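Local coordinates for putative uncharacterized protein (Ustilago maydis, PDB 4GNX), which forms one of three protein chains of a replication protein A assembly bound to single-stranded DNA and probably folds as an OB-fold subunit, at residues B[9-14]-B[124-129]; B[39-44]-B[57-62]; B[44-49]-B[86-91]. All coordinates share one frame; numbering follows the deposited sequence.

Overall arrangement
From the N terminus, strand 9-11 and the turn after it meet helix 117-135 in interaction 1, which closes a loop of more than a hundred residues and brings the two ends of the fold together. The other two contacts lie within that loop. Interaction 2 joins strand 38-50 to strand 54-60 across the hairpin these two strands form. Interaction 3 sets residues 44-49, further along strand 38-50, against residues 86-91, so these two contacts cross along the chain, sharing Val44, whose two backbone edges serve different partners. Interactions 1 and 2 touch through Arg10 O and Thr40 N, 3.0 Å apart, whereas interactions 1 and 3 do not touch.

Interaction 1 (B[9-14]-B[124-129]); sequences LRPVTI and RLEAVH
Van der Waals contact carries this meeting of 9-14 with 124-129, much of it carbon against carbonyl or carboxylate oxygen, and it centres on Pro11 and Ala127, whose CA atoms lie 5.0 Å apart. The pyrrolidine ring of Pro11 points at the helix, and its CG reaches the carbonyl oxygen of Glu126 at 3.6 Å. The Glu126 side chain, extended beyond CG (chi2 -175°), runs alongside the ring from CB to the carboxylate, so that OE2 lies 3.9 Å from Pro11 CB. Ala127 offers just a methyl group, which lets the backbone come close: its CA is 3.7 Å from Pro11 O. The same methyl meets Thr13, with Ala127 CB 4.2 Å from Thr13 CG2.

Polar groups look elsewhere. Thr13 OG1 stands between the backbone N and the carbonyl carbon (chi1 65°), at the N-cap of helix 14-19, where it caps a backbone N just beyond Ile14; it also bonds to Leu109 O of a neighbouring subunit. Glu126 OE2 has a long, weak ion pair with Arg92.

Leu125 packs on Gly433 of one neighbouring chain and Val128 on Phe110 of another, consistent with the helical bundle that joins RPA subunits. The contact thus lays helix 117-135 against strand 9-11, which on its other side runs parallel to strand 38-50, with backbone bonds from Arg10 and Val12 to Thr40.

Interaction 2 (B[39-44]-B[57-62]); sequences LTFVAV and YSVEDG
Phe41 and Val59 reach toward each other tip to tip, with Val59 CG1 at the edge of the ring and in its plane, 3.6 Å from CE1. Phe41 CG occupies the crowded position between the backbone N and the carbonyl carbon (chi1 67°). Ala43 CB sits at the ring edge too, and packs 3.5 Å from the same Val59 CG1, so one methyl joins both residues. Asp61 CB closes over the strand at Val42 O.

The axes of segments 39-44 and 57-60 cross at 105°, and this steep angle leaves a single antiparallel, hydrogen-bonded pair, Val44 with Glu60. Val44 N donates to Glu60 O at 2.8 Å, nearly straight at 168° but from above the carbonyl plane; Glu60 N returns a bond to Val44 O at 3.1 Å, in plane on a lone pair. Beyond the pair, Glu60 OE2 accepts from Gly62 N with its anti lone pair and forms a salt bridge with Arg22 of a neighbouring subunit, while OE1 pairs with Arg46.

The crossing suits the coiled sheet of an OB-fold barrel: strand 90-100 lines the other edge of 38-50, and Ile14 of helix 14-19 packs on both Phe41 and Val59.

Interaction 3 (B[44-49]-B[86-91]); sequences VVRNIS and RNNVYV
The backbones meet antiparallel at the non-hydrogen-bonded pair Val44 with Tyr90, beside which Val45 N donates to Val89 O (3.2 Å, 163°) and Asn88 N to Val45 O (2.6 Å, 159°), the latter in the carbonyl plane. Asn88 has a positive phi, in the turn that leads toward strand 90-100.

Val44 divides its branches between two flat groups. CG2, anti to the carbonyl carbon, lies over the centre of one face of the Tyr90 ring in a CH-pi contact; CG1, anti to the backbone N, lies over the centre of the Arg46 guanidinium. That guanidinium comes back along the chain because Arg46 bends at chi2. It lies side by side with the Asn88 amide, their planes 21° apart, and NH1 makes a weak bond to Asn88 OD1 (2.8 Å). The stronger partner of Arg46 is Glu60, whereas Asn88 ND2 bonds to Ile79 O of a neighbouring subunit.

On the other side of the strand, the Val45 and Val91 side chains cross at about a right angle, with Val45 CG2 3.8 Å from Val91 CG1, and Ile48 CD1 reaches Arg86 CA at 4.0 Å.

Arg46 and Asn47 both face Ser58, a classic beta bulge toward strand 54-60. Strand 38-50 thus lies between strands 54-60 and 90-100, and Tyr90 packs on Tyr117 and Val120 of helix 117-135.

Interaction 1 (B[9-14]-B[124-129])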
loop_
_atom_site.group_PDB
_atom_site.type_symbol
_atom_site.label_atom_id
_atom_site.label_comp_id
_atom_site.label_asym_id
_atom_site.label_seq_id
_atom_site.Cartn_x
_atom_site.Cartn_y
_atom_site.Cartn_z
ATOM N N LEU B 9 -15.942 1.821 5.546
ATOM C CA LEU B 9 -16.220 0.897 4.469
ATOM C C LEU B 9 -15.205 -0.235 4.522
ATOM O O LEU B 9 -14.086 -0.119 4.022
ATOM C CB LEU B 9 -16.161 1.599 3.107
ATOM C CG LEU B 9 -16.260 0.655 1.900
ATOM C CD1 LEU B 9 -17.665 0.084 1.803
ATOM C CD2 LEU B 9 -15.815 1.316 0.598
ATOM N N ARG B 10 -15.630 -1.351 5.096
ATOM C CA ARG B 10 -14.721 -2.433 5.447
ATOM C C ARG B 10 -14.620 -3.544 4.414
ATOM O O ARG B 10 -15.614 -4.161 4.045
ATOM C CB ARG B 10 -15.078 -2.989 6.825
ATOM C CG ARG B 10 -15.076 -1.899 7.881
ATOM C CD ARG B 10 -15.425 -2.436 9.259
ATOM N NE ARG B 10 -14.717 -3.680 9.556
ATOM C CZ ARG B 10 -14.810 -4.348 10.700
ATOM N NH1 ARG B 10 -15.585 -3.914 11.682
ATOM N NH2 ARG B 10 -14.126 -5.475 10.838
ATOM N N PRO B 11 -13.406 -3.797 3.927
ATOM C CA PRO B 11 -13.288 -4.920 3.024
ATOM C C PRO B 11 -13.345 -6.240 3.852
ATOM O O PRO B 11 -12.678 -6.376 4.873
ATOM C CB PRO B 11 -11.912 -4.686 2.396
ATOM C CG PRO B 11 -11.106 -4.047 3.508
ATOM C CD PRO B 11 -12.090 -3.205 4.268
ATOM N N VAL B 12 -14.160 -7.185 3.409
ATOM C CA VAL B 12 -14.452 -8.366 4.189
ATOM C C VAL B 12 -14.672 -9.529 3.279
ATOM O O VAL B 12 -14.995 -9.352 2.107
ATOM C CB VAL B 12 -15.742 -8.223 5.035
ATOM C CG1 VAL B 12 -15.565 -7.230 6.196
ATOM C CG2 VAL B 12 -16.930 -7.866 4.158
ATOM N N THR B 13 -14.495 -10.726 3.837
ATOM C CA THR B 13 -14.846 -11.963 3.141
ATOM C C THR B 13 -16.212 -12.392 3.613
ATOM O O THR B 13 -16.653 -12.041 4.705
ATOM C CB THR B 13 -13.908 -13.111 3.502
ATOM O OG1 THR B 13 -14.078 -13.420 4.907
ATOM C CG2 THR B 13 -12.433 -12.759 3.151
ATOM N N ILE B 14 -16.882 -13.178 2.793
ATOM C CA ILE B 14 -18.187 -13.634 3.172
ATOM C C ILE B 14 -18.105 -14.361 4.505
ATOM O O ILE B 14 -19.021 -14.213 5.343
ATOM C CB ILE B 14 -18.820 -14.482 2.063
ATOM C CG1 ILE B 14 -19.090 -13.563 0.841
ATOM C CG2 ILE B 14 -20.087 -15.174 2.579
ATOM C CD1 ILE B 14 -19.529 -14.278 -0.419
ATOM N N ARG B 124 -8.721 -9.977 -1.535
ATOM C CA ARG B 124 -8.445 -10.874 -0.427
ATOM C C ARG B 124 -7.413 -10.249 0.499
ATOM O O ARG B 124 -7.529 -10.317 1.738
ATOM C CB ARG B 124 -7.930 -12.204 -0.922
ATOM C CG ARG B 124 -9.009 -13.090 -1.505
ATOM C CD ARG B 124 -8.557 -14.525 -1.567
ATOM N NE ARG B 124 -9.726 -15.399 -1.618
ATOM C CZ ARG B 124 -9.734 -16.688 -1.285
ATOM N NH1 ARG B 124 -8.629 -17.282 -0.856
ATOM N NH2 ARG B 124 -10.866 -17.375 -1.378
ATOM N N LEU B 125 -6.420 -9.605 -0.109
ATOM C CA LEU B 125 -5.334 -8.992 0.641
ATOM C C LEU B 125 -5.832 -7.806 1.429
ATOM O O LEU B 125 -5.329 -7.500 2.510
ATOM C CB LEU B 125 -4.192 -8.589 -0.285
ATOM C CG LEU B 125 -3.520 -9.752 -1.028
ATOM C CD1 LEU B 125 -2.437 -9.259 -1.971
ATOM C CD2 LEU B 125 -2.938 -10.777 -0.064
ATOM N N GLU B 126 -6.831 -7.130 0.894
ATOM C CA GLU B 126 -7.299 -5.928 1.531
ATOM C C GLU B 126 -8.023 -6.323 2.802
ATOM O O GLU B 126 -7.876 -5.667 3.830
ATOM C CB GLU B 126 -8.198 -5.154 0.580
ATOM C CG GLU B 126 -8.124 -3.648 0.784
ATOM C CD GLU B 126 -9.105 -2.857 -0.075
ATOM O OE1 GLU B 126 -8.975 -1.599 -0.039
ATOM O OE2 GLU B 126 -9.984 -3.479 -0.763
ATOM N N ALA B 127 -8.760 -7.434 2.732
ATOM C CA ALA B 127 -9.449 -8.007 3.898
ATOM C C ALA B 127 -8.472 -8.470 4.944
ATOM O O ALA B 127 -8.675 -8.237 6.131
ATOM C CB ALA B 127 -10.336 -9.162 3.496
ATOM N N VAL B 128 -7.407 -9.132 4.512
ATOM C CA VAL B 128 -6.360 -9.538 5.454
ATOM C C VAL B 128 -5.805 -8.270 6.103
ATOM O O VAL B 128 -5.836 -8.102 7.345
ATOM C CB VAL B 128 -5.257 -10.391 4.775
ATOM C CG1 VAL B 128 -4.122 -10.702 5.729
ATOM C CG2 VAL B 128 -5.851 -11.697 4.265
ATOM N N HIS B 129 -5.337 -7.355 5.267
ATOM C CA HIS B 129 -4.726 -6.134 5.772
ATOM C C HIS B 129 -5.625 -5.396 6.723
ATOM O O HIS B 129 -5.194 -4.988 7.800
ATOM C CB HIS B 129 -4.272 -5.231 4.624
ATOM C CG HIS B 129 -3.522 -4.022 5.085
ATOM N ND1 HIS B 129 -2.277 -4.094 5.576
ATOM C CD2 HIS B 129 -3.904 -2.701 5.176
ATOM C CE1 HIS B 129 -1.865 -2.875 5.953
ATOM N NE2 HIS B 129 -2.863 -2.022 5.718
#

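Interaction 2 (B[39-44]-B[57-62])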
loop_
_atom_site.group_PDB
_atom_site.type_symbol
_atom_site.label_atom_id
_atom_site.label_comp_id
_atom_site.label_asym_id
_atom_site.label_seq_id
_atom_site.Cartn_x
_atom_site.Cartn_y
_atom_site.Cartn_z
ATOM N N LEU B 39 -19.838 -2.254 3.980
ATOM C CA LEU B 39 -18.778 -3.206 3.703
ATOM C C LEU B 39 -18.688 -3.470 2.209
ATOM O O LEU B 39 -19.621 -3.186 1.462
ATOM C CB LEU B 39 -19.060 -4.514 4.433
ATOM C CG LEU B 39 -20.366 -5.276 4.115
ATOM C CD1 LEU B 39 -20.187 -6.259 2.961
ATOM C CD2 LEU B 39 -20.848 -6.034 5.337
ATOM N N THR B 40 -17.572 -4.041 1.781
ATOM C CA THR B 40 -17.397 -4.380 0.386
ATOM C C THR B 40 -16.662 -5.696 0.160
ATOM O O THR B 40 -15.803 -6.108 0.947
ATOM C CB THR B 40 -16.648 -3.281 -0.378
ATOM O OG1 THR B 40 -16.510 -3.700 -1.742
ATOM C CG2 THR B 40 -15.246 -3.003 0.231
ATOM N N PHE B 41 -16.981 -6.346 -0.943
ATOM C CA PHE B 41 -16.345 -7.619 -1.258
ATOM C C PHE B 41 -16.548 -8.033 -2.713
ATOM O O PHE B 41 -17.372 -7.454 -3.446
ATOM C CB PHE B 41 -16.828 -8.722 -0.302
ATOM C CG PHE B 41 -18.266 -9.085 -0.468
ATOM C CD1 PHE B 41 -18.641 -10.107 -1.337
ATOM C CD2 PHE B 41 -19.246 -8.432 0.260
ATOM C CE1 PHE B 41 -19.967 -10.460 -1.492
ATOM C CE2 PHE B 41 -20.587 -8.783 0.103
ATOM C CZ PHE B 41 -20.946 -9.796 -0.778
ATOM N N VAL B 42 -15.793 -9.042 -3.125
ATOM C CA VAL B 42 -15.804 -9.503 -4.506
ATOM C C VAL B 42 -16.212 -10.958 -4.474
ATOM O O VAL B 42 -15.809 -11.694 -3.589
ATOM C CB VAL B 42 -14.420 -9.355 -5.132
ATOM C CG1 VAL B 42 -14.381 -10.010 -6.498
ATOM C CG2 VAL B 42 -14.036 -7.882 -5.235
ATOM N N ALA B 43 -17.040 -11.374 -5.419
ATOM C CA ALA B 43 -17.655 -12.696 -5.356
ATOM C C ALA B 43 -18.202 -13.059 -6.719
ATOM O O ALA B 43 -18.249 -12.205 -7.620
ATOM C CB ALA B 43 -18.776 -12.707 -4.339
ATOM N N VAL B 44 -18.624 -14.321 -6.850
ATOM C CA VAL B 44 -19.196 -14.833 -8.085
ATOM C C VAL B 44 -20.695 -15.071 -7.936
ATOM O O VAL B 44 -21.153 -15.700 -6.966
ATOM C CB VAL B 44 -18.504 -16.123 -8.529
ATOM C CG1 VAL B 44 -19.054 -16.607 -9.870
ATOM C CG2 VAL B 44 -17.021 -15.873 -8.656
ATOM N N TYR B 57 -29.388 -11.924 -5.719
ATOM C CA TYR B 57 -28.255 -12.690 -6.252
ATOM C C TYR B 57 -27.761 -13.632 -5.187
ATOM O O TYR B 57 -27.681 -13.257 -4.009
ATOM C CB TYR B 57 -27.092 -11.776 -6.626
ATOM C CG TYR B 57 -27.473 -10.692 -7.589
ATOM C CD1 TYR B 57 -27.872 -9.439 -7.120
ATOM C CD2 TYR B 57 -27.455 -10.914 -8.970
ATOM C CE1 TYR B 57 -28.240 -8.425 -7.995
ATOM C CE2 TYR B 57 -27.816 -9.907 -9.867
ATOM C CZ TYR B 57 -28.208 -8.659 -9.376
ATOM O OH TYR B 57 -28.568 -7.630 -10.225
ATOM N N SER B 58 -27.430 -14.856 -5.585
ATOM C CA SER B 58 -26.745 -15.754 -4.680
ATOM C C SER B 58 -25.302 -15.605 -5.012
ATOM O O SER B 58 -24.905 -15.660 -6.164
ATOM C CB SER B 58 -27.162 -17.189 -4.874
ATOM O OG SER B 58 -26.372 -18.004 -4.037
ATOM N N VAL B 59 -24.498 -15.398 -4.000
ATOM C CA VAL B 59 -23.161 -14.950 -4.236
ATOM C C VAL B 59 -22.174 -15.709 -3.344
ATOM O O VAL B 59 -22.444 -16.015 -2.175
ATOM C CB VAL B 59 -23.128 -13.423 -4.054
ATOM C CG1 VAL B 59 -22.051 -12.967 -3.070
ATOM C CG2 VAL B 59 -23.073 -12.732 -5.409
ATOM N N GLU B 60 -21.023 -16.013 -3.930
ATOM C CA GLU B 60 -20.076 -16.944 -3.341
ATOM C C GLU B 60 -18.631 -16.566 -3.746
ATOM O O GLU B 60 -18.376 -16.280 -4.931
ATOM C CB GLU B 60 -20.475 -18.367 -3.782
ATOM C CG GLU B 60 -19.432 -19.434 -3.540
ATOM C CD GLU B 60 -18.483 -19.581 -4.713
ATOM O OE1 GLU B 60 -18.990 -19.692 -5.862
ATOM O OE2 GLU B 60 -17.243 -19.596 -4.496
ATOM N N ASP B 61 -17.720 -16.544 -2.762
ATOM C CA ASP B 61 -16.311 -16.142 -2.935
ATOM C C ASP B 61 -15.315 -17.182 -2.406
ATOM O O ASP B 61 -14.254 -16.830 -1.896
ATOM C CB ASP B 61 -16.057 -14.838 -2.187
ATOM C CG ASP B 61 -16.080 -15.013 -0.647
ATOM O OD1 ASP B 61 -16.393 -16.138 -0.166
ATOM O OD2 ASP B 61 -15.788 -14.032 0.096
ATOM N N GLY B 62 -15.670 -18.463 -2.469
ATOM C CA GLY B 62 -14.777 -19.511 -2.025
ATOM C C GLY B 62 -14.647 -19.618 -0.519
ATOM O O GLY B 62 -13.990 -20.545 -0.016
#

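Interaction 3 (B[44-49]-B[86-91])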
loop_
_atom_site.group_PDB
_atom_site.type_symbol
_atom_site.label_atom_id
_atom_site.label_comp_id
_atom_site.label_asym_id
_atom_site.label_seq_id
_atom_site.Cartn_x
_atom_site.Cartn_y
_atom_site.Cartn_z
ATOM N N VAL B 44 -18.624 -14.321 -6.850
ATOM C CA VAL B 44 -19.196 -14.833 -8.085
ATOM C C VAL B 44 -20.695 -15.071 -7.936
ATOM O O VAL B 44 -21.153 -15.700 -6.966
ATOM C CB VAL B 44 -18.504 -16.123 -8.529
ATOM C CG1 VAL B 44 -19.054 -16.607 -9.870
ATOM C CG2 VAL B 44 -17.021 -15.873 -8.656
ATOM N N VAL B 45 -21.452 -14.538 -8.894
ATOM C CA VAL B 45 -22.876 -14.689 -8.928
ATOM C C VAL B 45 -23.145 -16.121 -9.330
ATOM O O VAL B 45 -22.606 -16.613 -10.325
ATOM C CB VAL B 45 -23.477 -13.763 -9.986
ATOM C CG1 VAL B 45 -25.003 -13.762 -9.896
ATOM C CG2 VAL B 45 -22.913 -12.366 -9.843
ATOM N N ARG B 46 -23.993 -16.784 -8.566
ATOM C CA ARG B 46 -24.328 -18.166 -8.831
ATOM C C ARG B 46 -25.797 -18.374 -9.171
ATOM O O ARG B 46 -26.141 -19.330 -9.868
ATOM C CB ARG B 46 -23.963 -19.024 -7.637
ATOM C CG ARG B 46 -22.479 -19.213 -7.484
ATOM C CD ARG B 46 -21.828 -19.938 -8.652
ATOM N NE ARG B 46 -20.410 -20.141 -8.372
ATOM C CZ ARG B 46 -19.480 -20.388 -9.285
ATOM N NH1 ARG B 46 -19.801 -20.474 -10.579
ATOM N NH2 ARG B 46 -18.221 -20.551 -8.892
ATOM N N ASN B 47 -26.655 -17.499 -8.641
ATOM C CA ASN B 47 -28.078 -17.456 -8.998
ATOM C C ASN B 47 -28.671 -16.022 -8.981
ATOM O O ASN B 47 -28.184 -15.142 -8.250
ATOM C CB ASN B 47 -28.882 -18.407 -8.112
ATOM C CG ASN B 47 -30.371 -18.349 -8.395
ATOM O OD1 ASN B 47 -31.151 -17.888 -7.556
ATOM N ND2 ASN B 47 -30.770 -18.792 -9.588
ATOM N N ILE B 48 -29.687 -15.792 -9.813
ATOM C CA ILE B 48 -30.325 -14.491 -9.903
ATOM C C ILE B 48 -31.834 -14.658 -9.891
ATOM O O ILE B 48 -32.418 -15.225 -10.805
ATOM C CB ILE B 48 -29.919 -13.710 -11.176
ATOM C CG1 ILE B 48 -28.404 -13.579 -11.300
ATOM C CG2 ILE B 48 -30.549 -12.328 -11.165
ATOM C CD1 ILE B 48 -27.933 -13.037 -12.634
ATOM N N SER B 49 -32.460 -14.150 -8.844
ATOM C CA SER B 49 -33.901 -14.209 -8.711
ATOM C C SER B 49 -34.447 -12.788 -8.787
ATOM O O SER B 49 -34.005 -11.913 -8.046
ATOM C CB SER B 49 -34.274 -14.876 -7.388
ATOM O OG SER B 49 -35.666 -15.116 -7.314
ATOM N N ARG B 86 -24.388 -11.521 -14.963
ATOM C CA ARG B 86 -24.921 -12.847 -15.203
ATOM C C ARG B 86 -24.264 -13.862 -14.283
ATOM O O ARG B 86 -23.330 -13.539 -13.556
ATOM C CB ARG B 86 -24.724 -13.216 -16.662
ATOM C CG ARG B 86 -25.806 -12.602 -17.530
ATOM C CD ARG B 86 -25.243 -11.969 -18.786
ATOM N NE ARG B 86 -25.343 -12.862 -19.941
ATOM C CZ ARG B 86 -24.372 -13.679 -20.351
ATOM N NH1 ARG B 86 -23.194 -13.727 -19.695
ATOM N NH2 ARG B 86 -24.581 -14.443 -21.427
ATOM N N ASN B 87 -24.774 -15.084 -14.289
ATOM C CA ASN B 87 -24.212 -16.149 -13.483
ATOM C C ASN B 87 -22.754 -16.421 -13.810
ATOM O O ASN B 87 -22.312 -16.204 -14.939
ATOM C CB ASN B 87 -25.031 -17.415 -13.661
ATOM C CG ASN B 87 -26.198 -17.450 -12.733
ATOM O OD1 ASN B 87 -26.242 -16.678 -11.772
ATOM N ND2 ASN B 87 -27.146 -18.325 -12.992
ATOM N N ASN B 88 -22.009 -16.885 -12.816
ATOM C CA ASN B 88 -20.646 -17.317 -13.042
ATOM C C ASN B 88 -19.703 -16.158 -13.444
ATOM O O ASN B 88 -18.776 -16.324 -14.246
ATOM C CB ASN B 88 -20.635 -18.468 -14.047
ATOM C CG ASN B 88 -19.326 -19.224 -14.055
ATOM O OD1 ASN B 88 -18.703 -19.465 -13.000
ATOM N ND2 ASN B 88 -18.895 -19.612 -15.257
ATOM N N VAL B 89 -19.936 -14.999 -12.825
ATOM C CA VAL B 89 -19.241 -13.740 -13.144
ATOM C C VAL B 89 -18.759 -13.072 -11.845
ATOM O O VAL B 89 -19.510 -12.975 -10.873
ATOM C CB VAL B 89 -20.195 -12.776 -13.927
ATOM C CG1 VAL B 89 -19.803 -11.324 -13.738
ATOM C CG2 VAL B 89 -20.264 -13.125 -15.410
ATOM N N TYR B 90 -17.514 -12.611 -11.815
ATOM C CA TYR B 90 -17.064 -11.868 -10.646
ATOM C C TYR B 90 -17.662 -10.467 -10.561
ATOM O O TYR B 90 -17.876 -9.798 -11.578
ATOM C CB TYR B 90 -15.554 -11.824 -10.563
ATOM C CG TYR B 90 -14.969 -13.019 -9.840
ATOM C CD1 TYR B 90 -14.456 -14.091 -10.546
ATOM C CD2 TYR B 90 -14.921 -13.068 -8.436
ATOM C CE1 TYR B 90 -13.910 -15.171 -9.889
ATOM C CE2 TYR B 90 -14.371 -14.150 -7.768
ATOM C CZ TYR B 90 -13.883 -15.204 -8.499
ATOM O OH TYR B 90 -13.352 -16.308 -7.873
ATOM N N VAL B 91 -17.961 -10.041 -9.339
ATOM C CA VAL B 91 -18.518 -8.718 -9.109
ATOM C C VAL B 91 -17.990 -8.093 -7.826
ATOM O O VAL B 91 -17.665 -8.806 -6.849
ATOM C CB VAL B 91 -20.034 -8.755 -8.974
ATOM C CG1 VAL B 91 -20.678 -9.326 -10.223
ATOM C CG2 VAL B 91 -20.407 -9.560 -7.744
#